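Lysin (Bacillus phage PBC5, PDB 6ILU) is the cell-wall-binding domain of a phage endolysin, an SH3b-type module that probably directs the lytic enzyme to the surface of its Bacillus host. Local coordinates at residues G120-G125 and V135-K140; G104-S109 and G126-K131; S17-P20 and G24-L27; D59-G64 and I77-V82. One frame throughout, in Å; residues are numbered along the deposited sequence.

Contact 1: G120-G125 and V135-K140; sequences GYVDIG and VTITAK. With EDO (1,2-ethanediol), chain H.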
loop_
_atom_site.group_PDB
_atom_site.type_symbol
_atom_site.label_atom_id
_atom_site.label_comp_id
_atom_site.label_asym_id
_atom_site.label_seq_id
_atom_site.Cartn_x
_atom_site.Cartn_y
_atom_site.Cartn_z
ATOM N N GLY A 120 -3.598 -5.898 -11.734
ATOM C CA GLY A 120 -5.047 -5.738 -11.702
ATOM C C GLY A 120 -5.707 -6.278 -10.449
ATOM O O GLY A 120 -6.951 -6.457 -10.421
ATOM N N TYR A 121 -4.907 -6.565 -9.424
ATOM C CA TYR A 121 -5.431 -7.048 -8.143
ATOM C C TYR A 121 -4.898 -6.169 -7.039
ATOM O O TYR A 121 -3.761 -5.700 -7.128
ATOM C CB TYR A 121 -4.957 -8.477 -7.831
ATOM C CG TYR A 121 -5.626 -9.542 -8.699
ATOM C CD1 TYR A 121 -6.499 -10.444 -8.118
ATOM C CD2 TYR A 121 -5.306 -9.669 -10.046
ATOM C CE1 TYR A 121 -7.114 -11.427 -8.909
ATOM C CE2 TYR A 121 -5.948 -10.639 -10.839
ATOM C CZ TYR A 121 -6.823 -11.509 -10.233
ATOM O OH TYR A 121 -7.443 -12.503 -10.947
ATOM N N VAL A 122 -5.685 -6.040 -5.978
ATOM C CA VAL A 122 -5.256 -5.279 -4.795
ATOM C C VAL A 122 -5.299 -6.163 -3.562
ATOM O O VAL A 122 -6.213 -6.977 -3.383
ATOM C CB VAL A 122 -6.132 -4.000 -4.628
ATOM C CG1 VAL A 122 -7.691 -4.305 -4.517
ATOM C CG2 VAL A 122 -5.661 -3.154 -3.412
ATOM N N ASP A 123 -4.238 -6.063 -2.754
ATOM C CA ASP A 123 -4.135 -6.788 -1.503
ATOM C C ASP A 123 -4.815 -5.950 -0.439
ATOM O O ASP A 123 -4.377 -4.819 -0.170
ATOM C CB ASP A 123 -2.630 -7.051 -1.185
ATOM C CG ASP A 123 -2.406 -7.876 0.067
ATOM O OD1 ASP A 123 -3.382 -8.305 0.717
ATOM O OD2 ASP A 123 -1.215 -8.065 0.423
ATOM N N ILE A 124 -5.858 -6.489 0.196
ATOM C CA ILE A 124 -6.527 -5.753 1.263
ATOM C C ILE A 124 -5.968 -6.070 2.657
ATOM O O ILE A 124 -6.545 -5.680 3.680
ATOM C CB ILE A 124 -8.060 -6.038 1.275
ATOM C CG1 ILE A 124 -8.309 -7.556 1.347
ATOM C CG2 ILE A 124 -8.658 -5.416 0.035
ATOM C CD1 ILE A 124 -9.804 -7.956 1.765
ATOM N N GLY A 125 -4.836 -6.768 2.689
ATOM C CA GLY A 125 -4.164 -7.110 3.929
ATOM C C GLY A 125 -4.398 -8.557 4.280
ATOM O O GLY A 125 -5.448 -9.122 3.942
ATOM N N VAL A 135 -13.857 -3.468 -6.913
ATOM C CA VAL A 135 -13.732 -2.519 -5.804
ATOM C C VAL A 135 -13.412 -1.122 -6.282
ATOM O O VAL A 135 -12.949 -0.932 -7.401
ATOM C CB VAL A 135 -12.596 -2.959 -4.833
ATOM C CG1 VAL A 135 -12.997 -4.261 -4.084
ATOM C CG2 VAL A 135 -11.245 -3.082 -5.579
ATOM N N THR A 136 -13.667 -0.124 -5.433
ATOM C CA THR A 136 -13.093 1.193 -5.619
ATOM C C THR A 136 -11.853 1.319 -4.725
ATOM O O THR A 136 -11.804 0.743 -3.624
ATOM C CB THR A 136 -14.075 2.316 -5.281
ATOM O OG1 THR A 136 -14.637 2.128 -3.965
ATOM C CG2 THR A 136 -15.271 2.343 -6.320
ATOM N N ILE A 137 -10.860 2.064 -5.212
ATOM C CA ILE A 137 -9.616 2.319 -4.471
ATOM C C ILE A 137 -9.457 3.811 -4.498
ATOM O O ILE A 137 -9.231 4.374 -5.565
ATOM C CB ILE A 137 -8.391 1.652 -5.114
ATOM C CG1 ILE A 137 -8.579 0.133 -5.209
ATOM C CG2 ILE A 137 -7.051 2.056 -4.371
ATOM C CD1 ILE A 137 -7.467 -0.602 -6.023
ATOM N N THR A 138 -9.669 4.473 -3.358
ATOM C CA THR A 138 -9.773 5.941 -3.368
ATOM C C THR A 138 -8.937 6.564 -2.242
ATOM O O THR A 138 -8.545 5.862 -1.325
ATOM C CB THR A 138 -11.244 6.407 -3.221
ATOM O OG1 THR A 138 -11.798 5.840 -2.037
ATOM C CG2 THR A 138 -12.110 5.975 -4.449
ATOM N N ALA A 139 -8.682 7.864 -2.308
ATOM C CA ALA A 139 -7.757 8.506 -1.352
ATOM C C ALA A 139 -8.345 8.519 0.066
ATOM O O ALA A 139 -7.600 8.498 1.052
ATOM C CB ALA A 139 -7.409 9.927 -1.803
ATOM N N LYS A 140 -9.676 8.554 0.154
ATOM C CA LYS A 140 -10.400 8.553 1.439
ATOM C C LYS A 140 -11.535 7.524 1.455
ATOM O O LYS A 140 -11.841 6.904 0.433
ATOM C CB LYS A 140 -11.006 9.928 1.735
ATOM C CG LYS A 140 -10.027 11.070 1.887
ATOM C CD LYS A 140 -10.769 12.378 2.190
ATOM C CE LYS A 140 -9.795 13.540 2.396
ATOM N NZ LYS A 140 -10.460 14.852 2.703
ATOM O OXT LYS A 140 -12.219 7.316 2.479
HETATM C C1 EDO H . 0.079 -7.721 3.399
HETATM O O1 EDO H . -0.897 -8.663 2.941
HETATM C C2 EDO H . 0.371 -7.908 4.885
HETATM O O2 EDO H . -0.815 -8.201 5.630
#
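Val122, on strand 121-123, turns its side chain toward strand 135-138 and meets two residues there, Val135 and Ile137. Its CG1 methyl lies 3.9 Å from Val135 CG2, the two side chains passing at a slant. Ile137 comes end-on instead: its CD1 stops 3.9 Å from Val122 CB, with both methyls of Val122 near it. At chi1 57° CG1 of Val122 lies between the backbone N and the carbonyl carbon, where it meets Val135 CG2 and, slightly farther off, Ile137 CD1. The CA atoms of Val122 and Ile137 are 8.8 Å apart, too far for strand pairing. Two layers of an SH3b-type beta barrel face each other here: strand 121-123 is the middle of a three-stranded sheet, while 135-138 pairs with strand 75-84, and these buried apolar side chains meet between them. Next along the chain, Asp123 holds the turn that leaves the strand. Its OD1 accepts from Gly125 N at 2.9 Å, from 55° above the carboxylate plane, making an Asx turn, and Arg128 N adds a second bond to the same oxygen. OD2 receives the O1 hydroxyl of an ethanediol molecule at 2.6 Å. Ile124 packs on Ile130 of the neighbouring strand, and Gly125, at phi 104°, takes a backbone shape that a side chain would obstruct.

Contact 2: G104-S109 and G126-K131; sequences GNIDGS and GNRWIK. With SO4 (sulfate ion), chain C; EDO (1,2-ethanediol), chain H; EDO (1,2-ethanediol), chain I.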
loop_
_atom_site.group_PDB
_atom_site.type_symbol
_atom_site.label_atom_id
_atom_site.label_comp_id
_atom_site.label_asym_id
_atom_site.label_seq_id
_atom_site.Cartn_x
_atom_site.Cartn_y
_atom_site.Cartn_z
ATOM N N GLY A 104 -11.179 -17.283 -0.534
ATOM C CA GLY A 104 -12.356 -16.977 0.275
ATOM C C GLY A 104 -13.119 -15.779 -0.256
ATOM O O GLY A 104 -12.843 -15.304 -1.341
ATOM N N ASN A 105 -14.100 -15.283 0.498
ATOM C CA ASN A 105 -14.775 -14.061 0.054
ATOM C C ASN A 105 -15.056 -13.135 1.212
ATOM O O ASN A 105 -15.118 -13.569 2.364
ATOM C CB ASN A 105 -16.078 -14.379 -0.704
ATOM C CG ASN A 105 -16.559 -15.773 -0.473
ATOM O OD1 ASN A 105 -17.032 -16.126 0.625
ATOM N ND2 ASN A 105 -16.470 -16.599 -1.530
ATOM N N ILE A 106 -15.172 -11.850 0.896
ATOM C CA ILE A 106 -15.667 -10.877 1.866
ATOM C C ILE A 106 -17.087 -10.506 1.497
ATOM O O ILE A 106 -17.566 -10.817 0.375
ATOM C CB ILE A 106 -14.806 -9.624 1.888
ATOM C CG1 ILE A 106 -14.800 -8.977 0.504
ATOM C CG2 ILE A 106 -13.385 -10.005 2.354
ATOM C CD1 ILE A 106 -14.335 -7.545 0.467
ATOM N N ASP A 107 -17.780 -9.880 2.424
ATOM C CA ASP A 107 -19.196 -9.589 2.186
ATOM C C ASP A 107 -19.443 -8.116 1.888
ATOM O O ASP A 107 -20.575 -7.690 1.711
ATOM C CB ASP A 107 -20.047 -10.054 3.368
ATOM C CG ASP A 107 -19.834 -9.233 4.633
ATOM O OD1 ASP A 107 -18.971 -8.354 4.686
ATOM O OD2 ASP A 107 -20.592 -9.467 5.601
ATOM N N GLY A 108 -18.374 -7.338 1.810
ATOM C CA GLY A 108 -18.519 -5.942 1.427
ATOM C C GLY A 108 -18.925 -5.001 2.545
ATOM O O GLY A 108 -19.187 -3.820 2.304
ATOM N N SER A 109 -18.981 -5.493 3.785
ATOM C CA SER A 109 -19.390 -4.611 4.870
ATOM C C SER A 109 -18.227 -3.769 5.410
ATOM O O SER A 109 -18.462 -2.814 6.137
ATOM C CB SER A 109 -20.012 -5.420 6.019
ATOM O OG SER A 109 -19.062 -6.368 6.490
ATOM N N GLY A 126 -3.412 -9.178 4.902
ATOM C CA GLY A 126 -3.527 -10.586 5.215
ATOM C C GLY A 126 -3.347 -11.473 4.002
ATOM O O GLY A 126 -3.828 -12.598 3.999
ATOM N N ASN A 127 -2.682 -10.947 2.963
ATOM C CA ASN A 127 -2.441 -11.685 1.721
ATOM C C ASN A 127 -3.758 -12.121 1.054
ATOM O O ASN A 127 -3.984 -13.311 0.782
ATOM C CB ASN A 127 -1.602 -12.934 1.912
ATOM C CG ASN A 127 -1.102 -13.481 0.558
ATOM O OD1 ASN A 127 -0.529 -12.710 -0.241
ATOM N ND2 ASN A 127 -1.298 -14.807 0.297
ATOM N N ARG A 128 -4.625 -11.152 0.882
ATOM C CA ARG A 128 -5.952 -11.357 0.289
ATOM C C ARG A 128 -6.107 -10.435 -0.892
ATOM O O ARG A 128 -6.201 -9.206 -0.719
ATOM C CB ARG A 128 -7.049 -11.089 1.327
ATOM C CG ARG A 128 -6.977 -12.088 2.476
ATOM C CD ARG A 128 -8.126 -11.791 3.484
ATOM N NE ARG A 128 -7.921 -10.451 4.064
ATOM C CZ ARG A 128 -8.847 -9.771 4.761
ATOM N NH1 ARG A 128 -10.054 -10.304 4.966
ATOM N NH2 ARG A 128 -8.551 -8.545 5.227
ATOM N N TRP A 129 -6.073 -11.037 -2.076
ATOM C CA TRP A 129 -5.984 -10.252 -3.332
ATOM C C TRP A 129 -7.326 -10.292 -4.055
ATOM O O TRP A 129 -7.849 -11.382 -4.351
ATOM C CB TRP A 129 -4.898 -10.801 -4.230
ATOM C CG TRP A 129 -3.549 -10.662 -3.602
ATOM C CD1 TRP A 129 -2.981 -11.486 -2.635
ATOM C CD2 TRP A 129 -2.562 -9.674 -3.923
ATOM N NE1 TRP A 129 -1.705 -11.034 -2.326
ATOM C CE2 TRP A 129 -1.422 -9.944 -3.126
ATOM C CE3 TRP A 129 -2.534 -8.584 -4.813
ATOM C CZ2 TRP A 129 -0.262 -9.158 -3.191
ATOM C CZ3 TRP A 129 -1.369 -7.789 -4.871
ATOM C CH2 TRP A 129 -0.254 -8.097 -4.065
ATOM N N ILE A 130 -7.859 -9.111 -4.346
ATOM C CA ILE A 130 -9.165 -8.946 -5.049
ATOM C C ILE A 130 -8.973 -8.280 -6.400
ATOM O O ILE A 130 -8.177 -7.350 -6.539
ATOM C CB ILE A 130 -10.112 -8.080 -4.167
ATOM C CG1 ILE A 130 -10.363 -8.817 -2.839
ATOM C CG2 ILE A 130 -11.441 -7.700 -4.923
ATOM C CD1 ILE A 130 -11.294 -8.085 -1.806
ATOM N N LYS A 131 -9.724 -8.710 -7.397
ATOM C CA LYS A 131 -9.656 -8.053 -8.695
ATOM C C LYS A 131 -10.111 -6.611 -8.561
ATOM O O LYS A 131 -11.175 -6.344 -7.955
ATOM C CB LYS A 131 -10.567 -8.746 -9.706
ATOM C CG LYS A 131 -10.080 -10.111 -10.135
ATOM C CD LYS A 131 -11.037 -10.756 -11.127
ATOM C CE LYS A 131 -10.736 -12.239 -11.319
ATOM N NZ LYS A 131 -11.806 -12.840 -12.166
HETATM S S SO4 C . -13.813 -13.127 -9.549
HETATM O O1 SO4 C . -12.970 -14.144 -10.153
HETATM O O2 SO4 C . -13.136 -12.378 -8.499
HETATM O O3 SO4 C . -14.184 -12.243 -10.673
HETATM O O4 SO4 C . -14.985 -13.774 -8.989
HETATM C C1 EDO H . 0.079 -7.721 3.399
HETATM O O1 EDO H . -0.897 -8.663 2.941
HETATM C C2 EDO H . 0.371 -7.908 4.885
HETATM O O2 EDO H . -0.815 -8.201 5.630
HETATM C C1 EDO I . -12.618 -8.538 7.445
HETATM O O1 EDO I . -12.595 -9.120 6.116
HETATM C C2 EDO I . -11.312 -8.731 8.198
HETATM O O2 EDO I . -10.199 -7.959 7.672
#
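In the C-terminal half of this SH3b-type fold, the hairpin of strands 92-95 and 102-106 lies against the three-stranded sheet that ends in strand 129-131, with a backbone bond between Trp129 and Tyr95, and Ile106 meets Ile130 and Arg128 at that joint. The CD1 methyls of Ile106 and Ile130 are 3.8 Å apart, their side chains set aslant; Val92 touches both isoleucines, and Phe94 also packs on Ile130. Ile106 carries CG1 between its backbone N and carbonyl carbon (chi1 59°), which sends CD1 to Ile130 and leaves CG2 on the side of Arg128, 4.2 Å from NH1. The arginine chain bends at chi3 (-63°), and its NE donates to the carbonyl of Gly125, tying the guanidinium back to the preceding turn. At the edge of that flat group sits an ethanediol, gripped by two bonds of 3.0 Å, from Arg128 NH1 to O1 and from Arg128 NH2 to O2; Tyr112 OH also bonds to it. The ethanediol held by Asp123 OD2 also takes the backbone amides of Gly126 and Asn127. On the other side of the strand from Ile130, Trp129 NE1 gives a 2.9 Å bond to Asn127 OD1; OD1 lies in the indole plane, while NE1 approaches from well above the plane of the amide carbonyl. Lys131 runs out extended beyond CG to a sulfate that Tyr95, Asn93 and His134 also bind, and its NZ lies 2.7 Å from sulfate O1.

Contact 3: S17-P20 and G24-L27; sequences SIYP and GVNL
The chain leaves strand 13-17, turns, and comes back into strand 25-29 with the CA atoms of Ser17 and Val25 7.5 Å apart. Val25 brings one methyl, CG2, against both Ser17 and Tyr19. Ser17 OG lies 3.6 Å from Val25 CG2, a van der Waals touch, while the hydroxyl oxygen accepts a 3.0 Å bond from Tyr19 N. That bond, two residues on, makes an ST turn; it needs OG swung opposite the backbone N of Ser17 (chi1 178°), and it spans the bend after which Tyr19 faces Val25. The Tyr19 ring crosses the valine side chain at about a right angle, with CD2 3.9 Å from Val25 CG2. Ile18 CG1 lies 3.5 Å above the tyrosine ring plane, displaced toward its rim, and Tyr23 stacks with the same ring. Lys43 NZ donates to the carbonyl oxygen of Tyr19. Val25 in turn packs on His74 and Phe75, which puts the turn against the start of strand 75-84. A first barrel strand followed by a long excursion, here containing the hairpin 25-29/35-40, probably corresponds to the RT-loop region of SH3-like folds.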
loop_
_atom_site.group_PDB
_atom_site.type_symbol
_atom_site.label_atom_id
_atom_site.label_comp_id
_atom_site.label_asym_id
_atom_site.label_seq_id
_atom_site.Cartn_x
_atom_site.Cartn_y
_atom_site.Cartn_z
ATOM N N SER A 17 6.484 12.924 5.754
ATOM C CA SER A 17 7.481 12.852 6.829
ATOM C C SER A 17 6.935 13.329 8.176
ATOM O O SER A 17 6.274 14.376 8.238
ATOM C CB SER A 17 8.696 13.718 6.486
ATOM O OG SER A 17 9.663 13.686 7.545
ATOM N N ILE A 18 7.258 12.597 9.241
ATOM C CA ILE A 18 6.956 13.095 10.597
ATOM C C ILE A 18 7.957 14.157 11.101
ATOM O O ILE A 18 7.728 14.787 12.139
ATOM C CB ILE A 18 6.905 11.945 11.648
ATOM C CG1 ILE A 18 8.304 11.321 11.839
ATOM C CG2 ILE A 18 5.835 10.894 11.235
ATOM C CD1 ILE A 18 8.376 10.265 13.007
ATOM N N TYR A 19 9.047 14.354 10.363
ATOM C CA TYR A 19 10.127 15.276 10.776
ATOM C C TYR A 19 9.925 16.655 10.147
ATOM O O TYR A 19 9.132 16.805 9.218
ATOM C CB TYR A 19 11.485 14.697 10.356
ATOM C CG TYR A 19 11.743 13.364 10.990
ATOM C CD1 TYR A 19 12.196 13.277 12.307
ATOM C CD2 TYR A 19 11.490 12.191 10.303
ATOM C CE1 TYR A 19 12.409 12.050 12.895
ATOM C CE2 TYR A 19 11.690 10.970 10.895
ATOM C CZ TYR A 19 12.150 10.903 12.170
ATOM O OH TYR A 19 12.350 9.689 12.755
ATOM N N PRO A 20 10.658 17.662 10.623
ATOM C CA PRO A 20 10.511 18.984 10.023
ATOM C C PRO A 20 10.970 19.022 8.580
ATOM O O PRO A 20 11.726 18.163 8.138
ATOM C CB PRO A 20 11.415 19.864 10.883
ATOM C CG PRO A 20 11.439 19.135 12.212
ATOM C CD PRO A 20 11.467 17.701 11.856
ATOM N N GLY A 24 16.490 15.130 6.953
ATOM C CA GLY A 24 16.613 14.032 6.023
ATOM C C GLY A 24 15.977 12.742 6.488
ATOM O O GLY A 24 16.159 12.329 7.634
ATOM N N VAL A 25 15.181 12.130 5.617
ATOM C CA VAL A 25 14.664 10.789 5.838
ATOM C C VAL A 25 15.368 9.859 4.864
ATOM O O VAL A 25 15.382 10.145 3.663
ATOM C CB VAL A 25 13.164 10.699 5.605
ATOM C CG1 VAL A 25 12.707 9.249 5.744
ATOM C CG2 VAL A 25 12.439 11.613 6.557
ATOM N N ASN A 26 15.933 8.756 5.358
ATOM C CA ASN A 26 16.735 7.886 4.495
ATOM C C ASN A 26 15.904 7.003 3.584
ATOM O O ASN A 26 14.815 6.557 3.948
ATOM C CB ASN A 26 17.654 6.996 5.322
ATOM C CG ASN A 26 18.618 7.803 6.157
ATOM O OD1 ASN A 26 19.195 8.760 5.674
ATOM N ND2 ASN A 26 18.733 7.465 7.431
ATOM N N LEU A 27 16.440 6.809 2.380
ATOM C CA LEU A 27 15.887 5.876 1.401
ATOM C C LEU A 27 16.862 4.726 1.244
ATOM O O LEU A 27 18.088 4.916 1.374
ATOM C CB LEU A 27 15.662 6.527 0.027
ATOM C CG LEU A 27 14.683 7.689 -0.020
ATOM C CD1 LEU A 27 14.591 8.265 -1.420
ATOM C CD2 LEU A 27 13.300 7.275 0.511
#

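Contact 4: D59-G64 and I77-V82; sequences DMICLG and IDWYKV. With SO4 (sulfate ion), chain D.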
loop_
_atom_site.group_PDB
_atom_site.type_symbol
_atom_site.label_atom_id
_atom_site.label_comp_id
_atom_site.label_asym_id
_atom_site.label_seq_id
_atom_site.Cartn_x
_atom_site.Cartn_y
_atom_site.Cartn_z
ATOM N N ASP A 59 8.346 -2.624 8.786
ATOM C CA ASP A 59 7.544 -2.228 7.616
ATOM C C ASP A 59 8.217 -1.097 6.849
ATOM O O ASP A 59 8.705 -0.112 7.468
ATOM C CB ASP A 59 6.132 -1.756 8.007
ATOM C CG ASP A 59 5.226 -2.874 8.484
ATOM O OD1 ASP A 59 5.507 -4.052 8.245
ATOM O OD2 ASP A 59 4.188 -2.571 9.124
ATOM N N MET A 60 8.207 -1.243 5.513
ATOM C CA MET A 60 8.701 -0.190 4.616
ATOM C C MET A 60 7.717 0.166 3.508
ATOM O O MET A 60 6.851 -0.668 3.114
ATOM C CB MET A 60 10.052 -0.610 3.987
ATOM C CG MET A 60 11.087 -0.866 5.084
ATOM S SD MET A 60 12.734 -1.091 4.439
ATOM C CE MET A 60 13.324 0.618 4.396
ATOM N N ILE A 61 7.839 1.392 2.981
ATOM C CA ILE A 61 7.000 1.831 1.871
ATOM C C ILE A 61 7.915 2.281 0.747
ATOM O O ILE A 61 8.998 2.778 0.991
ATOM C CB ILE A 61 6.064 3.004 2.247
ATOM C CG1 ILE A 61 6.815 4.059 3.084
ATOM C CG2 ILE A 61 4.815 2.498 3.022
ATOM C CD1 ILE A 61 5.997 5.372 3.250
ATOM N N CYS A 62 7.468 2.050 -0.494
ATOM C CA CYS A 62 8.267 2.356 -1.665
ATOM C C CYS A 62 7.747 3.643 -2.295
ATOM O O CYS A 62 6.567 3.712 -2.694
ATOM C CB CYS A 62 8.172 1.212 -2.655
ATOM S SG CYS A 62 9.412 1.528 -3.995
ATOM N N LEU A 63 8.601 4.659 -2.392
ATOM C CA LEU A 63 8.183 5.946 -2.977
ATOM C C LEU A 63 8.503 6.076 -4.467
ATOM O O LEU A 63 8.348 7.143 -5.049
ATOM C CB LEU A 63 8.845 7.121 -2.209
ATOM C CG LEU A 63 8.560 7.061 -0.708
ATOM C CD1 LEU A 63 9.179 8.271 -0.021
ATOM C CD2 LEU A 63 7.039 6.981 -0.419
ATOM N N GLY A 64 8.908 4.988 -5.107
ATOM C CA GLY A 64 9.203 5.047 -6.532
ATOM C C GLY A 64 9.557 3.679 -7.042
ATOM O O GLY A 64 8.678 2.869 -7.413
ATOM N N ILE A 77 0.879 8.089 7.149
ATOM C CA ILE A 77 0.498 7.532 5.826
ATOM C C ILE A 77 -1.011 7.500 5.742
ATOM O O ILE A 77 -1.672 6.992 6.667
ATOM C CB ILE A 77 1.051 6.119 5.604
ATOM C CG1 ILE A 77 2.586 6.133 5.770
ATOM C CG2 ILE A 77 0.622 5.550 4.228
ATOM C CD1 ILE A 77 3.194 4.744 5.934
ATOM N N ASP A 78 -1.540 8.120 4.687
ATOM C CA ASP A 78 -2.964 8.076 4.394
ATOM C C ASP A 78 -3.125 6.985 3.345
ATOM O O ASP A 78 -2.855 7.207 2.146
ATOM C CB ASP A 78 -3.483 9.436 3.882
ATOM C CG ASP A 78 -3.439 10.540 4.941
ATOM O OD1 ASP A 78 -3.711 10.275 6.147
ATOM O OD2 ASP A 78 -3.170 11.695 4.534
ATOM N N TRP A 79 -3.500 5.787 3.791
ATOM C CA TRP A 79 -3.621 4.649 2.855
ATOM C C TRP A 79 -4.837 4.843 1.967
ATOM O O TRP A 79 -5.868 5.416 2.391
ATOM C CB TRP A 79 -3.734 3.344 3.634
ATOM C CG TRP A 79 -2.545 3.058 4.462
ATOM C CD1 TRP A 79 -2.428 3.247 5.826
ATOM C CD2 TRP A 79 -1.287 2.543 4.025
ATOM N NE1 TRP A 79 -1.182 2.886 6.250
ATOM C CE2 TRP A 79 -0.454 2.441 5.168
ATOM C CE3 TRP A 79 -0.759 2.184 2.775
ATOM C CZ2 TRP A 79 0.853 1.987 5.100
ATOM C CZ3 TRP A 79 0.548 1.711 2.715
ATOM C CH2 TRP A 79 1.348 1.626 3.865
ATOM N N TYR A 80 -4.712 4.412 0.719
ATOM C CA TYR A 80 -5.887 4.319 -0.125
ATOM C C TYR A 80 -6.856 3.295 0.473
ATOM O O TYR A 80 -6.451 2.294 1.060
ATOM C CB TYR A 80 -5.491 3.938 -1.548
ATOM C CG TYR A 80 -4.777 5.043 -2.302
ATOM C CD1 TYR A 80 -4.657 6.334 -1.778
ATOM C CD2 TYR A 80 -4.241 4.784 -3.570
ATOM C CE1 TYR A 80 -4.037 7.336 -2.504
ATOM C CE2 TYR A 80 -3.616 5.754 -4.278
ATOM C CZ TYR A 80 -3.503 7.031 -3.747
ATOM O OH TYR A 80 -2.864 8.008 -4.478
ATOM N N LYS A 81 -8.150 3.592 0.351
ATOM C CA LYS A 81 -9.217 2.788 0.940
ATOM C C LYS A 81 -9.915 1.964 -0.137
ATOM O O LYS A 81 -10.279 2.481 -1.221
ATOM C CB LYS A 81 -10.246 3.692 1.655
ATOM C CG LYS A 81 -9.573 4.618 2.652
ATOM C CD LYS A 81 -9.137 3.842 3.864
ATOM C CE LYS A 81 -8.405 4.761 4.846
ATOM N NZ LYS A 81 -8.099 4.050 6.099
ATOM N N VAL A 82 -10.106 0.682 0.190
ATOM C CA VAL A 82 -10.677 -0.286 -0.748
ATOM C C VAL A 82 -12.083 -0.638 -0.303
ATOM O O VAL A 82 -12.282 -1.058 0.843
ATOM C CB VAL A 82 -9.784 -1.565 -0.830
ATOM C CG1 VAL A 82 -10.327 -2.556 -1.896
ATOM C CG2 VAL A 82 -8.297 -1.185 -1.181
HETATM S S SO4 D . -5.411 3.777 9.178
HETATM O O1 SO4 D . -3.968 3.959 8.995
HETATM O O2 SO4 D . -5.750 4.004 10.578
HETATM O O3 SO4 D . -5.811 2.430 8.796
HETATM O O4 SO4 D . -6.156 4.734 8.368
#
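Ile61, on strand 60-62, points into the interior of the N-terminal SH3b-type barrel and meets Ile77 and Trp79 of strand 75-84, the long strand shared by both halves of the molecule. From its CB two branches leave. CG2 reaches the indole of Trp79, 3.7 Å from CH2, the side chains crossing at a slant; the same methyl is 4.0 Å from Ile77 CD1. The other branch runs through CG1, held between the backbone N and the carbonyl carbon (chi1 43°), and extends to CD1, which meets Ile77 CD1 end to end at 3.9 Å. Ile77 CD1 therefore sits against both branch ends of Ile61. Ala15 of strand 13-17 touches both isoleucines, and Val48 packs on Ile61, so strands 13-17 and 46-52 join the same cluster. Ile77 also supports the tryptophan: its CG2 lies 3.4 Å above the indole plane, over the centre, covering one face. The Trp53 ring meets Trp79 with the planes at about 45°. Along the edge of the indole, near its plane, is a sulfate, probably from the crystallisation liquor, whose O1 is 3.6 Å from Trp79 CD1. Asn113 ND2 bonds to this anion, and Asn113 OD1 accepts from Lys81 NZ. The lysine chain bends at chi2 (-74°), with Lys81 NZ donating to sulfate O4 at 3.1 Å.

In the fold
From the N terminus, contact 3 closes first, drawing together the short turn between strands 13-17 and 25-29. Contact 4 follows in series, closing the path from strand 60-62 to strand 75-84; Leu27 and Leu63 make a loose touch between the two. In the second half, contacts 2 and 1 cross, since 120-125 lies inside the loop closed by 104-109 and 126-131, while 135-140 lies beyond it. They share the three-stranded sheet, where strands 121-123 and 129-131 are neighbours. Strand 75-84 joins the halves: its 77-82 part belongs to contact 4 and pairs with 135-138 of contact 1. Contacts 2 and 3 lie on opposite sides of the chain's centre, their centres about 34 Å apart.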